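Local coordinates for protein CsoZ (Staphylococcus aureus, PDB 6FF1) that probably binds copper ions and hands them on as a small metallochaperone of the heavy-metal-associated family in bacterial copper homeostasis, at residues S19-R24 / V34-I39; I7-I12 / K58-E63. All coordinates share one frame; numbering follows the deposited sequence.

Contact 1 (S19-R24 / V34-I39); sequences SQLTER and VNINII
Ile36 reaches from the edge strand to helix 15-26 and lays its CD1 between two neighbouring helix residues, Leu21 and Thr22. The apolar part of the contact centres on this methyl. Leu21 offers CD2 at 3.7 Å from Ile36 CD1, with the two side chains crossing at about a right angle, and CG of the same leucine is almost as near. CG1 of Ile36 stands anti to its carbonyl carbon (chi1 -55°) with the chain extended beyond it, which carries CD1 up to the helix. Two residues earlier on the strand, Val34 CG1 meets the methyl of the same threonine, Thr22 CG2, more loosely, at 4.2 Å, the two side chains sliding past each other in opposite directions.

The polar part belongs to Thr22. Its OG1 lies alongside the isoleucine, 3.3 Å from Ile36 CD1, and is also hydrogen-bonded to the backbone O of Val18. A water donates to Thr22 OG1 over 2.9 Å and accepts from Ile36 N at 3.0 Å, so it bridges the two segments, between which there is no direct hydrogen bond.

The helix and strand segments run nearly antiparallel, at 161°, with their axes 8.6 Å apart. Val34 also packs on Ile25 and Ser26, and Ile36 on Val18, while Leu21 turns to Ile12 and Glu63; helix 15-26 thus lies against the outer strand 31-36, whose neighbour in the sheet is strand 42-47.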
loop_
_atom_site.group_PDB
_atom_site.type_symbol
_atom_site.label_atom_id
_atom_site.label_comp_id
_atom_site.label_asym_id
_atom_site.label_seq_id
_atom_site.Cartn_x
_atom_site.Cartn_y
_atom_site.Cartn_z
ATOM N N SER A 19 -6.990 7.019 3.813
ATOM C CA SER A 19 -6.338 8.246 3.425
ATOM C C SER A 19 -4.898 8.299 3.892
ATOM O O SER A 19 -3.991 8.639 3.091
ATOM C CB SER A 19 -7.122 9.472 3.948
ATOM O OG SER A 19 -8.395 9.491 3.343
ATOM N N GLN A 20 -4.670 7.962 5.135
ATOM C CA GLN A 20 -3.333 8.013 5.709
ATOM C C GLN A 20 -2.399 7.020 5.029
ATOM O O GLN A 20 -1.261 7.379 4.685
ATOM C CB GLN A 20 -3.350 7.770 7.201
ATOM C CG GLN A 20 -1.972 7.637 7.866
ATOM C CD GLN A 20 -1.015 8.827 7.749
ATOM O OE1 GLN A 20 -1.284 9.836 7.063
ATOM N NE2 GLN A 20 0.148 8.691 8.400
ATOM N N LEU A 21 -2.848 5.799 4.818
ATOM C CA LEU A 21 -2.000 4.805 4.208
ATOM C C LEU A 21 -1.762 5.122 2.755
ATOM O O LEU A 21 -0.641 4.955 2.230
ATOM C CB LEU A 21 -2.622 3.434 4.382
ATOM C CG LEU A 21 -1.806 2.278 3.830
ATOM C CD1 LEU A 21 -0.470 2.160 4.530
ATOM C CD2 LEU A 21 -2.586 0.987 3.940
ATOM N N THR A 22 -2.786 5.626 2.056
ATOM C CA THR A 22 -2.606 6.026 0.692
ATOM C C THR A 22 -1.505 7.065 0.577
ATOM O O THR A 22 -0.656 6.991 -0.319
ATOM C CB THR A 22 -3.903 6.523 0.069
ATOM O OG1 THR A 22 -4.881 5.465 0.102
ATOM C CG2 THR A 22 -3.710 6.940 -1.334
ATOM N N GLU A 23 -1.567 8.085 1.408
ATOM C CA GLU A 23 -0.583 9.147 1.349
ATOM C C GLU A 23 0.818 8.648 1.676
ATOM O O GLU A 23 1.760 8.979 0.963
ATOM C CB GLU A 23 -1.008 10.293 2.306
ATOM C CG GLU A 23 -0.084 11.461 2.262
ATOM C CD GLU A 23 -0.367 12.470 1.133
ATOM O OE1 GLU A 23 -1.052 12.115 0.144
ATOM O OE2 GLU A 23 0.093 13.641 1.247
ATOM N N ARG A 24 0.944 7.877 2.732
ATOM C CA ARG A 24 2.230 7.351 3.144
ATOM C C ARG A 24 2.849 6.476 2.053
ATOM O O ARG A 24 4.045 6.628 1.754
ATOM C CB ARG A 24 2.166 6.627 4.455
ATOM C CG ARG A 24 1.924 7.527 5.642
ATOM C CD ARG A 24 3.238 8.105 6.132
ATOM N NE ARG A 24 4.172 7.109 6.580
ATOM C CZ ARG A 24 5.404 7.348 6.945
ATOM N NH1 ARG A 24 5.844 8.600 7.048
ATOM N NH2 ARG A 24 6.222 6.374 7.304
ATOM N N VAL A 34 -1.376 4.626 -6.539
ATOM C CA VAL A 34 -1.802 3.857 -5.395
ATOM C C VAL A 34 -3.328 3.933 -5.282
ATOM O O VAL A 34 -3.878 5.019 -5.396
ATOM C CB VAL A 34 -1.240 4.381 -4.064
ATOM C CG1 VAL A 34 -1.766 3.598 -2.855
ATOM C CG2 VAL A 34 0.268 4.412 -4.094
ATOM N N ASN A 35 -3.973 2.804 -5.104
ATOM C CA ASN A 35 -5.399 2.769 -4.819
ATOM C C ASN A 35 -5.679 1.760 -3.760
ATOM O O ASN A 35 -5.165 0.652 -3.845
ATOM C CB ASN A 35 -6.212 2.376 -6.049
ATOM C CG ASN A 35 -7.668 2.348 -5.775
ATOM O OD1 ASN A 35 -8.271 1.277 -5.574
ATOM N ND2 ASN A 35 -8.230 3.528 -5.734
ATOM N N ILE A 36 -6.489 2.113 -2.784
ATOM C CA ILE A 36 -6.875 1.240 -1.730
ATOM C C ILE A 36 -8.386 1.064 -1.767
ATOM O O ILE A 36 -9.110 2.031 -1.719
ATOM C CB ILE A 36 -6.449 1.733 -0.405
ATOM C CG1 ILE A 36 -4.919 1.997 -0.421
ATOM C CG2 ILE A 36 -6.866 0.767 0.680
ATOM C CD1 ILE A 36 -4.307 2.352 0.910
ATOM N N ASN A 37 -8.833 -0.178 -1.858
ATOM C CA ASN A 37 -10.249 -0.518 -1.824
ATOM C C ASN A 37 -10.606 -0.902 -0.420
ATOM O O ASN A 37 -10.182 -1.934 0.107
ATOM C CB ASN A 37 -10.519 -1.628 -2.796
ATOM C CG ASN A 37 -11.987 -2.029 -2.886
ATOM O OD1 ASN A 37 -12.660 -2.155 -1.893
ATOM N ND2 ASN A 37 -12.425 -2.345 -4.079
ATOM N N ILE A 38 -11.436 -0.073 0.230
ATOM C CA ILE A 38 -11.754 -0.327 1.610
ATOM C C ILE A 38 -12.612 -1.565 1.828
ATOM O O ILE A 38 -12.562 -2.168 2.904
ATOM C CB ILE A 38 -12.423 0.946 2.231
ATOM C CG1 ILE A 38 -12.378 0.918 3.751
ATOM C CG2 ILE A 38 -13.819 1.143 1.734
ATOM C CD1 ILE A 38 -12.831 2.222 4.355
ATOM N N ILE A 39 -13.394 -1.947 0.846
ATOM C CA ILE A 39 -14.237 -3.122 1.046
ATOM C C ILE A 39 -13.431 -4.425 1.060
ATOM O O ILE A 39 -13.556 -5.243 1.976
ATOM C CB ILE A 39 -15.328 -3.211 -0.041
ATOM C CG1 ILE A 39 -16.264 -2.007 0.063
ATOM C CG2 ILE A 39 -16.079 -4.550 0.125
ATOM C CD1 ILE A 39 -17.201 -1.895 -1.076
HETATM O O HOH W 1 -6.598 4.994 -2.134
#

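Contact 2 (I7-I12 / K58-E63); sequences IYTAGI and KEIYDE
Ile60 projects from helix 53-62 onto strand 3-10 and meets Ile7 and Thr9, two residues on the same face of that strand. At CB, which points to the strand, the side chain forks. The short branch ends in CG2, which touches the methyl of the threonine, Ile60 CG2 lying 4.0 Å from Thr9 CG2. The long branch leaves through CG1, anti to the carbonyl carbon (chi1 -63°), and continues extended to CD1. This tip reaches Ile7, with Ile60 CD1 4.0 Å from Ile7 CG2 and 4.1 Å from Ile7 CD1, so it faces both branch ends of the other isoleucine. Ile60 CD1 also comes to 4.2 Å from Thr9 CG2.

Thr9 turns its methyl to the helix while its OG1 is hydrogen-bonded to the backbone O of Gly41. All three side chains are buried and meet through carbon alone. Ile67 touches both isoleucines, and Tyr65 also packs on Ile60.

This is the helix-on-sheet core of the ferredoxin-like βαββαβ fold of heavy-metal-associated domains, in which the second helix packs on the first strand, a central one of the antiparallel sheet.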
loop_
_atom_site.group_PDB
_atom_site.type_symbol
_atom_site.label_atom_id
_atom_site.label_comp_id
_atom_site.label_asym_id
_atom_site.label_seq_id
_atom_site.Cartn_x
_atom_site.Cartn_y
_atom_site.Cartn_z
ATOM N N ILE A 7 -1.728 -5.874 -3.347
ATOM C CA ILE A 7 -1.397 -6.316 -2.011
ATOM C C ILE A 7 -2.694 -6.535 -1.266
ATOM O O ILE A 7 -3.544 -5.609 -1.230
ATOM C CB ILE A 7 -0.506 -5.321 -1.284
ATOM C CG1 ILE A 7 0.745 -5.011 -2.100
ATOM C CG2 ILE A 7 -0.209 -5.814 0.098
ATOM C CD1 ILE A 7 1.543 -3.826 -1.595
ATOM N N TYR A 8 -2.868 -7.707 -0.691
ATOM C CA TYR A 8 -4.127 -8.074 -0.061
ATOM C C TYR A 8 -4.019 -7.878 1.423
ATOM O O TYR A 8 -3.367 -8.622 2.132
ATOM C CB TYR A 8 -4.485 -9.511 -0.404
ATOM C CG TYR A 8 -4.778 -9.695 -1.859
ATOM C CD1 TYR A 8 -3.731 -9.849 -2.787
ATOM C CD2 TYR A 8 -6.085 -9.674 -2.333
ATOM C CE1 TYR A 8 -4.007 -9.997 -4.134
ATOM C CE2 TYR A 8 -6.326 -9.863 -3.684
ATOM C CZ TYR A 8 -5.286 -10.011 -4.564
ATOM O OH TYR A 8 -5.545 -10.193 -5.919
ATOM N N THR A 9 -4.573 -6.770 1.881
ATOM C CA THR A 9 -4.458 -6.382 3.287
ATOM C C THR A 9 -5.665 -6.817 4.078
ATOM O O THR A 9 -6.725 -7.124 3.512
ATOM C CB THR A 9 -4.257 -4.897 3.491
ATOM O OG1 THR A 9 -5.473 -4.199 3.277
ATOM C CG2 THR A 9 -3.169 -4.362 2.590
ATOM N N ALA A 10 -5.531 -6.744 5.389
ATOM C CA ALA A 10 -6.606 -6.883 6.336
ATOM C C ALA A 10 -6.388 -5.853 7.420
ATOM O O ALA A 10 -5.239 -5.555 7.804
ATOM C CB ALA A 10 -6.606 -8.294 6.899
ATOM N N GLY A 11 -7.494 -5.355 7.958
ATOM C CA GLY A 11 -7.455 -4.410 9.042
ATOM C C GLY A 11 -7.773 -2.973 8.746
ATOM O O GLY A 11 -7.986 -2.205 9.662
ATOM N N ILE A 12 -7.836 -2.594 7.474
ATOM C CA ILE A 12 -8.120 -1.247 7.099
ATOM C C ILE A 12 -9.647 -1.116 7.098
ATOM O O ILE A 12 -10.341 -1.818 6.376
ATOM C CB ILE A 12 -7.547 -0.853 5.741
ATOM C CG1 ILE A 12 -6.044 -1.114 5.685
ATOM C CG2 ILE A 12 -7.933 0.559 5.396
ATOM C CD1 ILE A 12 -5.497 -0.996 4.260
ATOM N N LYS A 58 6.194 -3.057 4.417
ATOM C CA LYS A 58 6.610 -2.646 5.725
ATOM C C LYS A 58 5.766 -1.456 6.199
ATOM O O LYS A 58 5.414 -1.380 7.368
ATOM C CB LYS A 58 8.085 -2.300 5.714
ATOM C CG LYS A 58 8.579 -1.740 7.034
ATOM C CD LYS A 58 10.078 -1.480 7.080
ATOM C CE LYS A 58 10.547 -1.145 8.491
ATOM N NZ LYS A 58 10.051 0.152 8.977
ATOM N N GLU A 59 5.477 -0.522 5.311
ATOM C CA GLU A 59 4.634 0.612 5.703
ATOM C C GLU A 59 3.244 0.174 6.107
ATOM O O GLU A 59 2.690 0.664 7.099
ATOM C CB GLU A 59 4.547 1.625 4.591
ATOM C CG GLU A 59 3.686 2.834 4.919
ATOM C CD GLU A 59 4.159 3.629 6.107
ATOM O OE1 GLU A 59 5.372 3.724 6.347
ATOM O OE2 GLU A 59 3.364 4.299 6.803
ATOM N N ILE A 60 2.707 -0.802 5.377
ATOM C CA ILE A 60 1.402 -1.384 5.751
ATOM C C ILE A 60 1.442 -1.930 7.139
ATOM O O ILE A 60 0.553 -1.699 7.943
ATOM C CB ILE A 60 0.944 -2.340 4.681
ATOM C CG1 ILE A 60 0.725 -1.591 3.367
ATOM C CG2 ILE A 60 -0.298 -3.117 5.103
ATOM C CD1 ILE A 60 0.542 -2.506 2.134
ATOM N N TYR A 61 2.459 -2.748 7.419
ATOM C CA TYR A 61 2.622 -3.318 8.724
ATOM C C TYR A 61 2.877 -2.268 9.810
ATOM O O TYR A 61 2.369 -2.368 10.938
ATOM C CB TYR A 61 3.737 -4.387 8.730
ATOM C CG TYR A 61 3.192 -5.736 8.404
ATOM C CD1 TYR A 61 2.802 -6.028 7.122
ATOM C CD2 TYR A 61 2.975 -6.668 9.377
ATOM C CE1 TYR A 61 2.219 -7.235 6.826
ATOM C CE2 TYR A 61 2.415 -7.903 9.072
ATOM C CZ TYR A 61 1.998 -8.146 7.806
ATOM O OH TYR A 61 1.370 -9.324 7.450
ATOM N N ASP A 62 3.679 -1.271 9.483
ATOM C CA ASP A 62 3.960 -0.212 10.464
ATOM C C ASP A 62 2.727 0.550 10.898
ATOM O O ASP A 62 2.646 1.051 12.027
ATOM C CB ASP A 62 5.004 0.763 9.921
ATOM C CG ASP A 62 6.408 0.171 9.895
ATOM O OD1 ASP A 62 6.633 -0.914 10.486
ATOM O OD2 ASP A 62 7.245 0.820 9.268
ATOM N N GLU A 63 1.752 0.644 10.000
ATOM C CA GLU A 63 0.484 1.294 10.315
ATOM C C GLU A 63 -0.506 0.399 11.037
ATOM O O GLU A 63 -1.602 0.872 11.361
ATOM C CB GLU A 63 -0.111 1.933 9.051
ATOM C CG GLU A 63 0.781 2.999 8.510
ATOM C CD GLU A 63 0.132 3.891 7.491
ATOM O OE1 GLU A 63 -1.097 3.987 7.435
ATOM O OE2 GLU A 63 0.834 4.476 6.636
#

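From the N terminus, strand 3-10 supplies the first half of contact 2 and leads directly into helix 15-26, the first half of contact 1. Contact 1 closes a short loop when the chain returns as strand 31-36; contact 2 closes only after strand 42-47, at helix 53-62, so the smaller loop lies wholly within the larger. Together they seat both helices on the same sheet, one against its edge strand and the other against a central strand. The two contacts also touch each other: a salt bridge joins Arg24 NE to Glu59 OE2 at 2.9 Å between the helices, and Leu21 CD2 packs on Ile12 CD1.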